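Local coordinates for cupin type-2 domain-containing protein (Burkholderia xenovorans, PDB 2O8Q) that is of unknown function but has a cupin-like fold and binds a nickel ion through histidines, at residues 43-48 against 109-114; 58-63 against 124-129; 77-82 against 99-104. All coordinates share one frame; numbering follows the deposited sequence. Where two conformers were deposited one is given.

Interaction 1 (43-48 against 109-114); sequences AHVIRA and DLEVLE
The shortest polar contact is a His-carboxylate hydrogen bond: H44 NE2 donates to E114 OE1 at 2.7 Å. OE1 lies near the plane of the imidazole, whereas the nitrogen stands above the carboxylate plane, the two planes being 82° apart. H44 reaches this position with CG in the crowded place between its own N and carbonyl carbon (chi1 45°); E114 is extended beside it, and its backbone O sits over the centre of one ring face. In the backbone, H44 and E114 form an antiparallel hydrogen-bonded pair, E114 N to H44 O being almost straight (2.9 Å). I46 and V112 repeat the pattern, joining neighbouring strands of the six-stranded sheet of the cupin fold; A48 N closes the series on L110 O. On the H44 face, I46 CB meets V112 CG1 at 3.7 Å. On the other, V45 CG1 presses on E111 CG at 3.2 Å, and the L113 side chain crosses that of V45 at about a right angle; Y69 of a second subunit packs on both. The extended R47 chain ends at a salt bridge with E27. The E114 side chain lies about 6 Å from the nickel. Q66 NE2 binds E114 OE2, so both oxygens of this buried carboxylate have a donor, which probably favours its charged form.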
loop_
_atom_site.group_PDB
_atom_site.type_symbol
_atom_site.label_atom_id
_atom_site.label_comp_id
_atom_site.label_asym_id
_atom_site.label_seq_id
_atom_site.Cartn_x
_atom_site.Cartn_y
_atom_site.Cartn_z
ATOM N N ALA A 43 10.080 -8.408 1.083
ATOM C CA ALA A 43 11.351 -7.821 0.717
ATOM C C ALA A 43 12.402 -8.876 0.904
ATOM O O ALA A 43 12.421 -9.611 1.907
ATOM C CB ALA A 43 11.676 -6.596 1.560
ATOM N N HIS A 44 13.273 -8.964 -0.064
ATOM C CA HIS A 44 14.308 -10.017 -0.069
ATOM C C HIS A 44 15.484 -9.589 -0.882
ATOM O O HIS A 44 15.376 -8.766 -1.775
ATOM C CB HIS A 44 13.709 -11.333 -0.542
ATOM C CG HIS A 44 12.853 -11.141 -1.754
ATOM N ND1 HIS A 44 11.469 -11.061 -1.675
ATOM C CD2 HIS A 44 13.183 -10.804 -3.018
ATOM C CE1 HIS A 44 10.994 -10.787 -2.880
ATOM N NE2 HIS A 44 12.013 -10.700 -3.728
ATOM N N VAL A 45 16.643 -10.164 -0.564
ATOM C CA VAL A 45 17.861 -9.934 -1.336
ATOM C C VAL A 45 18.034 -11.106 -2.321
ATOM O O VAL A 45 17.905 -12.303 -1.965
ATOM C CB VAL A 45 19.084 -9.775 -0.450
ATOM C CG1 VAL A 45 20.397 -9.623 -1.283
ATOM C CG2 VAL A 45 18.889 -8.602 0.550
ATOM N N ILE A 46 18.288 -10.736 -3.559
ATOM C CA ILE A 46 18.432 -11.682 -4.639
ATOM C C ILE A 46 19.903 -11.677 -5.054
ATOM O O ILE A 46 20.483 -10.632 -5.264
ATOM C CB ILE A 46 17.590 -11.242 -5.840
ATOM C CG1 ILE A 46 16.135 -10.930 -5.436
ATOM C CG2 ILE A 46 17.621 -12.307 -6.971
ATOM C CD1 ILE A 46 15.245 -10.510 -6.549
ATOM N N ARG A 47 20.476 -12.853 -5.158
ATOM C CA ARG A 47 21.861 -12.954 -5.634
ATOM C C ARG A 47 21.947 -13.937 -6.799
ATOM O O ARG A 47 21.264 -14.965 -6.824
ATOM C CB ARG A 47 22.836 -13.277 -4.498
ATOM C CG ARG A 47 22.985 -14.614 -4.091
ATOM C CD ARG A 47 24.283 -14.713 -3.234
ATOM N NE ARG A 47 24.263 -15.977 -2.536
ATOM C CZ ARG A 47 24.918 -16.210 -1.409
ATOM N NH1 ARG A 47 25.594 -15.228 -0.819
ATOM N NH2 ARG A 47 24.826 -17.398 -0.857
ATOM N N ALA A 48 22.790 -13.587 -7.762
ATOM C CA ALA A 48 23.018 -14.441 -8.908
ATOM C C ALA A 48 23.756 -15.686 -8.488
ATOM O O ALA A 48 24.552 -15.672 -7.549
ATOM C CB ALA A 48 23.811 -13.712 -9.952
ATOM N N ASP A 109 28.338 -11.506 -9.677
ATOM C CA ASP A 109 28.258 -11.076 -8.290
ATOM C C ASP A 109 27.022 -10.210 -7.996
ATOM O O ASP A 109 26.956 -9.571 -6.948
ATOM C CB ASP A 109 29.527 -10.358 -7.879
ATOM C CG ASP A 109 29.750 -9.072 -8.611
ATOM O OD1 ASP A 109 29.189 -8.862 -9.706
ATOM O OD2 ASP A 109 30.493 -8.238 -8.075
ATOM N N LEU A 110 26.053 -10.166 -8.895
ATOM C CA LEU A 110 24.877 -9.348 -8.617
ATOM C C LEU A 110 24.217 -9.690 -7.265
ATOM O O LEU A 110 23.948 -10.863 -6.972
ATOM C CB LEU A 110 23.805 -9.508 -9.700
ATOM C CG LEU A 110 22.458 -8.793 -9.481
ATOM C CD1 LEU A 110 22.693 -7.292 -9.610
ATOM C CD2 LEU A 110 21.392 -9.344 -10.440
ATOM N N GLU A 111 23.924 -8.645 -6.496
ATOM C CA GLU A 111 23.063 -8.739 -5.305
ATOM C C GLU A 111 22.120 -7.548 -5.330
ATOM O O GLU A 111 22.593 -6.421 -5.427
ATOM C CB GLU A 111 23.928 -8.701 -4.047
ATOM C CG GLU A 111 23.190 -9.084 -2.767
ATOM C CD GLU A 111 24.102 -9.128 -1.550
ATOM O OE1 GLU A 111 25.156 -8.454 -1.574
ATOM O OE2 GLU A 111 23.762 -9.824 -0.576
ATOM N N VAL A 112 20.812 -7.784 -5.236
ATOM C CA VAL A 112 19.828 -6.733 -5.388
ATOM C C VAL A 112 18.733 -6.943 -4.361
ATOM O O VAL A 112 18.232 -8.060 -4.202
ATOM C CB VAL A 112 19.308 -6.669 -6.868
ATOM C CG1 VAL A 112 18.690 -7.971 -7.300
ATOM C CG2 VAL A 112 18.352 -5.473 -7.061
ATOM N N LEU A 113 18.316 -5.873 -3.715
ATOM C CA LEU A 113 17.179 -5.908 -2.810
ATOM C C LEU A 113 15.918 -5.569 -3.611
ATOM O O LEU A 113 15.869 -4.608 -4.361
ATOM C CB LEU A 113 17.380 -4.856 -1.721
ATOM C CG LEU A 113 16.275 -4.679 -0.677
ATOM C CD1 LEU A 113 16.101 -5.921 0.234
ATOM C CD2 LEU A 113 16.526 -3.363 0.173
ATOM N N GLU A 114 14.894 -6.388 -3.421
ATOM C CA GLU A 114 13.592 -6.197 -4.025
ATOM C C GLU A 114 12.601 -5.971 -2.883
ATOM O O GLU A 114 12.582 -6.745 -1.940
ATOM C CB GLU A 114 13.112 -7.417 -4.839
ATOM C CG GLU A 114 11.724 -7.245 -5.484
ATOM C CD GLU A 114 11.313 -8.394 -6.362
ATOM O OE1 GLU A 114 11.857 -9.528 -6.204
ATOM O OE2 GLU A 114 10.408 -8.216 -7.228
#

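Interaction 2 (58-63 against 124-129); sequences WHTHTV and SVVDLE. With NI (nickel (II) ion), chain C.
The nickel site of this cupin takes two of its three histidines, H59 and H61, from strand 59-61, and this contact pairs that short strand with 124-125 near the chain's C-terminal end. H59 NE2 and H61 NE2 each bind the metal at 2.1 Å; H101 and three waters complete six ligands. The two imidazoles reach the ion by different first torsions: H59 CG lies between its backbone N and carbonyl carbon (chi1 64°), H61 CG anti to the carbonyl carbon (chi1 -51°). Each ring is also held at its far nitrogen, H59 ND1 by T57 O and H61 ND1 by T123 OG1.

Across the strands, T60 and S124 form an antiparallel hydrogen-bonded pair, T60 N giving to S124 O and S124 N to T60 O (2.9 Å), both in the carbonyl plane. H59 and V125 are the adjoining non-hydrogen-bonded pair, with H59 CB 3.2 Å from S124 O. Beyond the strand, V126 N points almost straight at W58 O (2.9 Å, 177°) but stands above that carbonyl's plane. Water 1 donates to W58 O and V126 O, clamping the same junction. Water 2 links T60 OG1, at 2.6 Å, with S124 OG. Apolar contact is slight: W58 CB meets V126 CB at 3.9 Å, and the V126 side chain crosses T60 at about a right angle, CG2 to CG2.

The tie is therefore mostly backbone and water, at the surface. It fixes the main chain on both sides of H59, while the ND1 bonds help fix ring rotation with NE2 turned to the metal, consistent with a proton on ND1 and the NE2 lone pair on nickel.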
loop_
_atom_site.group_PDB
_atom_site.type_symbol
_atom_site.label_atom_id
_atom_site.label_comp_id
_atom_site.label_asym_id
_atom_site.label_seq_id
_atom_site.Cartn_x
_atom_site.Cartn_y
_atom_site.Cartn_z
ATOM N N TRP A 58 10.093 -11.056 -22.059
ATOM C CA TRP A 58 9.186 -9.978 -21.657
ATOM C C TRP A 58 8.109 -10.537 -20.758
ATOM O O TRP A 58 7.492 -11.561 -21.049
ATOM C CB TRP A 58 8.563 -9.317 -22.864
ATOM C CG TRP A 58 9.499 -8.458 -23.648
ATOM C CD1 TRP A 58 10.108 -8.787 -24.845
ATOM C CD2 TRP A 58 9.899 -7.100 -23.377
ATOM N NE1 TRP A 58 10.881 -7.748 -25.299
ATOM C CE2 TRP A 58 10.736 -6.687 -24.452
ATOM C CE3 TRP A 58 9.606 -6.176 -22.364
ATOM C CZ2 TRP A 58 11.308 -5.428 -24.499
ATOM C CZ3 TRP A 58 10.143 -4.928 -22.435
ATOM C CH2 TRP A 58 11.009 -4.570 -23.471
ATOM N N HIS A 59 7.863 -9.869 -19.635
ATOM C CA HIS A 59 6.888 -10.354 -18.676
ATOM C C HIS A 59 6.383 -9.180 -17.838
ATOM O O HIS A 59 6.890 -8.061 -17.928
ATOM C CB HIS A 59 7.497 -11.444 -17.757
ATOM C CG HIS A 59 8.607 -10.949 -16.886
ATOM N ND1 HIS A 59 9.915 -10.896 -17.327
ATOM C CD2 HIS A 59 8.617 -10.482 -15.617
ATOM C CE1 HIS A 59 10.678 -10.434 -16.350
ATOM N NE2 HIS A 59 9.920 -10.174 -15.300
ATOM N N THR A 60 5.376 -9.472 -17.018
ATOM C CA THR A 60 4.801 -8.551 -16.068
ATOM C C THR A 60 4.581 -9.273 -14.737
ATOM O O THR A 60 4.474 -10.494 -14.680
ATOM C CB THR A 60 3.431 -8.012 -16.540
ATOM O OG1 THR A 60 2.481 -9.102 -16.592
ATOM C CG2 THR A 60 3.527 -7.391 -17.926
ATOM N N HIS A 61 4.481 -8.482 -13.696
ATOM C CA HIS A 61 4.139 -8.981 -12.362
ATOM C C HIS A 61 2.877 -8.315 -11.856
ATOM O O HIS A 61 2.692 -7.120 -12.071
ATOM C CB HIS A 61 5.264 -8.734 -11.367
ATOM C CG HIS A 61 6.598 -9.205 -11.846
ATOM N ND1 HIS A 61 6.908 -10.537 -12.007
ATOM C CD2 HIS A 61 7.694 -8.501 -12.195
ATOM C CE1 HIS A 61 8.150 -10.634 -12.478
ATOM N NE2 HIS A 61 8.647 -9.410 -12.612
ATOM N N THR A 62 2.062 -9.069 -11.117
ATOM C CA THR A 62 0.811 -8.506 -10.554
ATOM C C THR A 62 1.090 -7.810 -9.220
ATOM O O THR A 62 0.699 -8.269 -8.153
ATOM C CB THR A 62 -0.336 -9.579 -10.438
ATOM O OG1 THR A 62 -0.003 -10.568 -9.427
ATOM C CG2 THR A 62 -0.589 -10.211 -11.699
ATOM N N VAL A 63 1.824 -6.731 -9.266
ATOM C CA VAL A 63 2.264 -6.037 -8.099
ATOM C C VAL A 63 1.668 -4.656 -8.068
ATOM O O VAL A 63 1.359 -4.067 -9.166
ATOM C CB VAL A 63 3.827 -5.885 -8.074
ATOM C CG1 VAL A 63 4.431 -7.210 -7.891
ATOM C CG2 VAL A 63 4.388 -5.124 -9.287
ATOM N N SER A 124 3.425 -13.117 -15.495
ATOM C CA SER A 124 2.892 -13.550 -16.775
ATOM C C SER A 124 3.853 -13.217 -17.891
ATOM O O SER A 124 4.393 -12.137 -17.922
ATOM C CB SER A 124 1.528 -12.891 -17.055
ATOM O OG SER A 124 0.645 -13.058 -15.944
ATOM N N VAL A 125 4.045 -14.143 -18.830
ATOM C CA VAL A 125 4.880 -13.878 -19.994
ATOM C C VAL A 125 4.051 -13.011 -20.947
ATOM O O VAL A 125 2.847 -13.267 -21.108
ATOM C CB VAL A 125 5.349 -15.214 -20.652
ATOM C CG1 VAL A 125 6.089 -14.952 -21.925
ATOM C CG2 VAL A 125 6.242 -15.995 -19.680
ATOM N N VAL A 126 4.658 -11.998 -21.579
ATOM C CA VAL A 126 3.912 -11.118 -22.482
ATOM C C VAL A 126 3.660 -11.850 -23.785
ATOM O O VAL A 126 4.598 -12.428 -24.342
ATOM C CB VAL A 126 4.655 -9.800 -22.809
ATOM C CG1 VAL A 126 3.967 -9.027 -23.964
ATOM C CG2 VAL A 126 4.741 -8.938 -21.565
ATOM N N ASP A 127 2.388 -11.836 -24.217
ATOM C CA ASP A 127 1.942 -12.350 -25.522
ATOM C C ASP A 127 2.407 -11.377 -26.622
ATOM O O ASP A 127 1.804 -10.311 -26.830
ATOM C CB ASP A 127 0.404 -12.498 -25.548
ATOM N N LEU A 128 3.504 -11.738 -27.281
ATOM C CA LEU A 128 4.177 -10.849 -28.207
ATOM C C LEU A 128 3.395 -10.734 -29.502
ATOM O O LEU A 128 3.319 -9.660 -30.091
ATOM C CB LEU A 128 5.581 -11.368 -28.494
ATOM N N GLU A 129 2.793 -11.839 -29.925
ATOM C CA GLU A 129 2.027 -11.862 -31.168
ATOM C C GLU A 129 0.705 -11.071 -31.036
ATOM O O GLU A 129 0.410 -10.444 -30.002
ATOM C CB GLU A 129 1.742 -13.316 -31.593
ATOM C CG GLU A 129 2.970 -14.260 -31.680
ATOM C CD GLU A 129 3.864 -13.982 -32.882
ATOM O OE1 GLU A 129 4.759 -13.117 -32.777
ATOM O OE2 GLU A 129 3.685 -14.644 -33.927
HETATM NI NI NI C . 10.459 -9.099 -13.588
HETATM O O HOH W 1 7.354 -12.765 -23.643
HETATM O O HOH W 2 1.259 -10.420 -14.673
HETATM O O HOH W 3 11.027 -7.972 -11.878
HETATM O O HOH W 4 11.263 -10.897 -12.725
HETATM O O HOH W 5 12.464 -8.831 -14.317
#

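Interaction 3 (77-82 against 99-104); sequences FEYEDI and VRHREL. With NI (nickel (II) ion), chain C.
H101 NE2 supplies the third protein bond to the nickel, 2.1 Å long, and three waters lie on the same ion. Its other nitrogen, ND1, donates to V99 O at 2.8 Å; the oxygen lies near the ring plane, although the donor stands above the carbonyl plane. With CG in the crowded position between N and carbonyl carbon (chi1 67°), the imidazole is held between this carbonyl and the metal. Y79 runs alongside it, pointing the same way, and its CD1 touches H101 CB at 3.5 Å; the phenol OH is bound by Q95.

Outside this shell comes the strand pairing. E78 and R102 are an antiparallel hydrogen-bonded pair, E78 N to R102 O being 2.8 Å, and E80 N adds a bond to R100 O. On the face opposite H101, R102 grips E78 side-on: NE and NH2 both donate to the single oxygen OE1. NH2, at 2.9 Å, uses the syn lone pair, while NE comes from above the carboxylate plane, and the two flat groups are 43° apart. L104 CD2 leans on E78 OE1 from a little farther along the strand, and W58 packs against this pair. At the exposed end, R100 NH1 forms a salt bridge through the syn lone pair of E80 OE1, here with the carboxylate and guanidinium planes perpendicular. On the H101 face, E103 CG lies 3.9 Å from F77 CE1; the E103 chain, bent at chi2, brings OE2 to a hydrogen bond with H106 ND1.

The E78-R102 salt bridge thus backs the sheet face that carries F77, Y79 and the metal ligand. A strand histidine bound to metal is characteristic of metal-binding cupins, H101 here joining H59 and H61 on nickel.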
loop_
_atom_site.group_PDB
_atom_site.type_symbol
_atom_site.label_atom_id
_atom_site.label_comp_id
_atom_site.label_asym_id
_atom_site.label_seq_id
_atom_site.Cartn_x
_atom_site.Cartn_y
_atom_site.Cartn_z
ATOM N N PHE A 77 18.225 -4.187 -17.291
ATOM C CA PHE A 77 16.818 -4.425 -17.512
ATOM C C PHE A 77 16.405 -3.719 -18.787
ATOM O O PHE A 77 17.131 -2.876 -19.358
ATOM C CB PHE A 77 16.025 -3.789 -16.370
ATOM C CG PHE A 77 16.256 -4.436 -15.015
ATOM C CD1 PHE A 77 16.092 -5.793 -14.862
ATOM C CD2 PHE A 77 16.545 -3.663 -13.897
ATOM C CE1 PHE A 77 16.276 -6.398 -13.609
ATOM C CE2 PHE A 77 16.684 -4.251 -12.635
ATOM C CZ PHE A 77 16.555 -5.599 -12.489
ATOM N N GLU A 78 15.255 -4.100 -19.331
ATOM C CA GLU A 78 14.668 -3.394 -20.450
ATOM C C GLU A 78 13.191 -3.211 -20.146
ATOM O O GLU A 78 12.531 -4.135 -19.691
ATOM C CB GLU A 78 14.851 -4.124 -21.790
ATOM C CG GLU A 78 14.464 -3.277 -22.962
ATOM C CD GLU A 78 14.545 -3.996 -24.305
ATOM O OE1 GLU A 78 15.024 -5.154 -24.339
ATOM O OE2 GLU A 78 14.137 -3.384 -25.323
ATOM N N TYR A 79 12.712 -1.998 -20.423
ATOM C CA TYR A 79 11.357 -1.616 -20.117
ATOM C C TYR A 79 10.616 -1.188 -21.337
ATOM O O TYR A 79 11.194 -0.597 -22.236
ATOM C CB TYR A 79 11.314 -0.460 -19.113
ATOM C CG TYR A 79 11.887 -0.897 -17.805
ATOM C CD1 TYR A 79 11.135 -1.638 -16.844
ATOM C CD2 TYR A 79 13.228 -0.584 -17.464
ATOM C CE1 TYR A 79 11.697 -2.084 -15.704
ATOM C CE2 TYR A 79 13.771 -1.041 -16.310
ATOM C CZ TYR A 79 12.997 -1.745 -15.387
ATOM O OH TYR A 79 13.542 -2.202 -14.237
ATOM N N GLU A 80 9.317 -1.451 -21.353
ATOM C CA GLU A 80 8.536 -1.020 -22.489
ATOM C C GLU A 80 8.664 0.514 -22.615
ATOM O O GLU A 80 8.996 1.026 -23.702
ATOM C CB GLU A 80 7.082 -1.479 -22.370
ATOM C CG GLU A 80 6.354 -1.425 -23.708
ATOM C CD GLU A 80 4.895 -1.724 -23.627
ATOM O OE1 GLU A 80 4.392 -2.008 -22.524
ATOM O OE2 GLU A 80 4.234 -1.664 -24.685
ATOM N N ASP A 81 8.496 1.233 -21.497
ATOM C CA ASP A 81 8.443 2.711 -21.531
ATOM C C ASP A 81 9.761 3.430 -21.737
ATOM O O ASP A 81 9.825 4.347 -22.573
ATOM C CB ASP A 81 7.647 3.361 -20.363
ATOM C CG ASP A 81 8.073 2.926 -18.974
ATOM O OD1 ASP A 81 8.928 1.989 -18.824
ATOM O OD2 ASP A 81 7.497 3.514 -18.009
ATOM N N ILE A 82 10.819 3.003 -21.040
ATOM C CA ILE A 82 12.119 3.729 -21.101
ATOM C C ILE A 82 13.304 2.992 -21.758
ATOM O O ILE A 82 14.390 3.554 -21.839
ATOM C CB ILE A 82 12.587 4.212 -19.675
ATOM C CG1 ILE A 82 12.855 3.022 -18.758
ATOM C CG2 ILE A 82 11.532 5.114 -19.019
ATOM C CD1 ILE A 82 13.536 3.368 -17.432
ATOM N N VAL A 99 4.247 -3.271 -15.266
ATOM C CA VAL A 99 5.029 -2.783 -16.390
ATOM C C VAL A 99 5.634 -3.959 -17.162
ATOM O O VAL A 99 6.101 -4.923 -16.527
ATOM C CB VAL A 99 6.134 -1.769 -15.955
ATOM C CG1 VAL A 99 7.216 -2.386 -15.164
ATOM C CG2 VAL A 99 6.758 -1.065 -17.183
ATOM N N ARG A 100 5.594 -3.896 -18.500
ATOM C CA ARG A 100 6.224 -4.929 -19.316
ATOM C C ARG A 100 7.712 -4.711 -19.303
ATOM O O ARG A 100 8.191 -3.608 -19.562
ATOM C CB ARG A 100 5.676 -4.945 -20.738
ATOM C CG ARG A 100 4.230 -5.325 -20.839
ATOM C CD ARG A 100 3.822 -5.334 -22.321
ATOM N NE ARG A 100 2.403 -5.545 -22.498
ATOM C CZ ARG A 100 1.475 -4.587 -22.406
ATOM N NH1 ARG A 100 1.804 -3.323 -22.118
ATOM N NH2 ARG A 100 0.196 -4.898 -22.589
ATOM N N HIS A 101 8.449 -5.748 -18.937
ATOM C CA HIS A 101 9.898 -5.619 -18.780
ATOM C C HIS A 101 10.594 -6.959 -18.920
ATOM O O HIS A 101 9.976 -8.015 -18.975
ATOM C CB HIS A 101 10.255 -4.994 -17.437
ATOM C CG HIS A 101 9.906 -5.875 -16.288
ATOM N ND1 HIS A 101 8.602 -6.120 -15.905
ATOM C CD2 HIS A 101 10.685 -6.647 -15.483
ATOM C CE1 HIS A 101 8.609 -7.007 -14.920
ATOM N NE2 HIS A 101 9.856 -7.325 -14.632
ATOM N N ARG A 102 11.919 -6.918 -18.984
ATOM C CA ARG A 102 12.681 -8.152 -19.002
ATOM C C ARG A 102 14.075 -7.833 -18.465
ATOM O O ARG A 102 14.446 -6.655 -18.388
ATOM C CB ARG A 102 12.710 -8.769 -20.412
ATOM C CG ARG A 102 13.361 -7.915 -21.478
ATOM C CD ARG A 102 13.423 -8.614 -22.820
ATOM N NE ARG A 102 13.956 -7.778 -23.888
ATOM C CZ ARG A 102 14.254 -8.245 -25.099
ATOM N NH1 ARG A 102 14.068 -9.540 -25.357
ATOM N NH2 ARG A 102 14.727 -7.434 -26.048
ATOM N N GLU A 103 14.790 -8.885 -18.064
ATOM C CA GLU A 103 16.184 -8.754 -17.616
ATOM C C GLU A 103 17.076 -9.257 -18.720
ATOM O O GLU A 103 16.902 -10.379 -19.181
ATOM C CB GLU A 103 16.475 -9.574 -16.366
ATOM C CG GLU A 103 17.855 -9.279 -15.797
ATOM C CD GLU A 103 18.711 -10.533 -15.667
ATOM O OE1 GLU A 103 18.168 -11.634 -15.377
ATOM O OE2 GLU A 103 19.934 -10.409 -15.878
ATOM N N LEU A 104 17.996 -8.399 -19.171
ATOM C CA LEU A 104 18.849 -8.739 -20.305
ATOM C C LEU A 104 20.096 -9.521 -19.940
ATOM O O LEU A 104 20.504 -10.426 -20.662
ATOM C CB LEU A 104 19.238 -7.484 -21.046
ATOM C CG LEU A 104 18.103 -6.670 -21.671
ATOM C CD1 LEU A 104 18.652 -5.460 -22.477
ATOM C CD2 LEU A 104 17.268 -7.546 -22.614
HETATM NI NI NI C . 10.459 -9.099 -13.588
HETATM O O HOH W 3 11.027 -7.972 -11.878
HETATM O O HOH W 4 11.263 -10.897 -12.725
HETATM O O HOH W 5 12.464 -8.831 -14.317
#

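After strands 7-9 and 26-30, strand 42-48 opens interaction 1, and 59-61 brings two metal ligands into interaction 2. After strand 66-72 comes 74-79, and 101-106 returns beside it in interaction 3, closing the shortest loop, which nests inside the loops of both other contacts. Strand 111-116 then closes interaction 1, and 123-125 closes interaction 2 last, so these two cross along the chain. Interaction 1 belongs to the six-stranded sheet, interaction 3 to the three-stranded one, their centres about 18 Å apart; interaction 2 is the separate two-stranded pair. Interactions 2 and 3 touch directly, H59 N lying 2.9 Å from H101 O, and share the nickel.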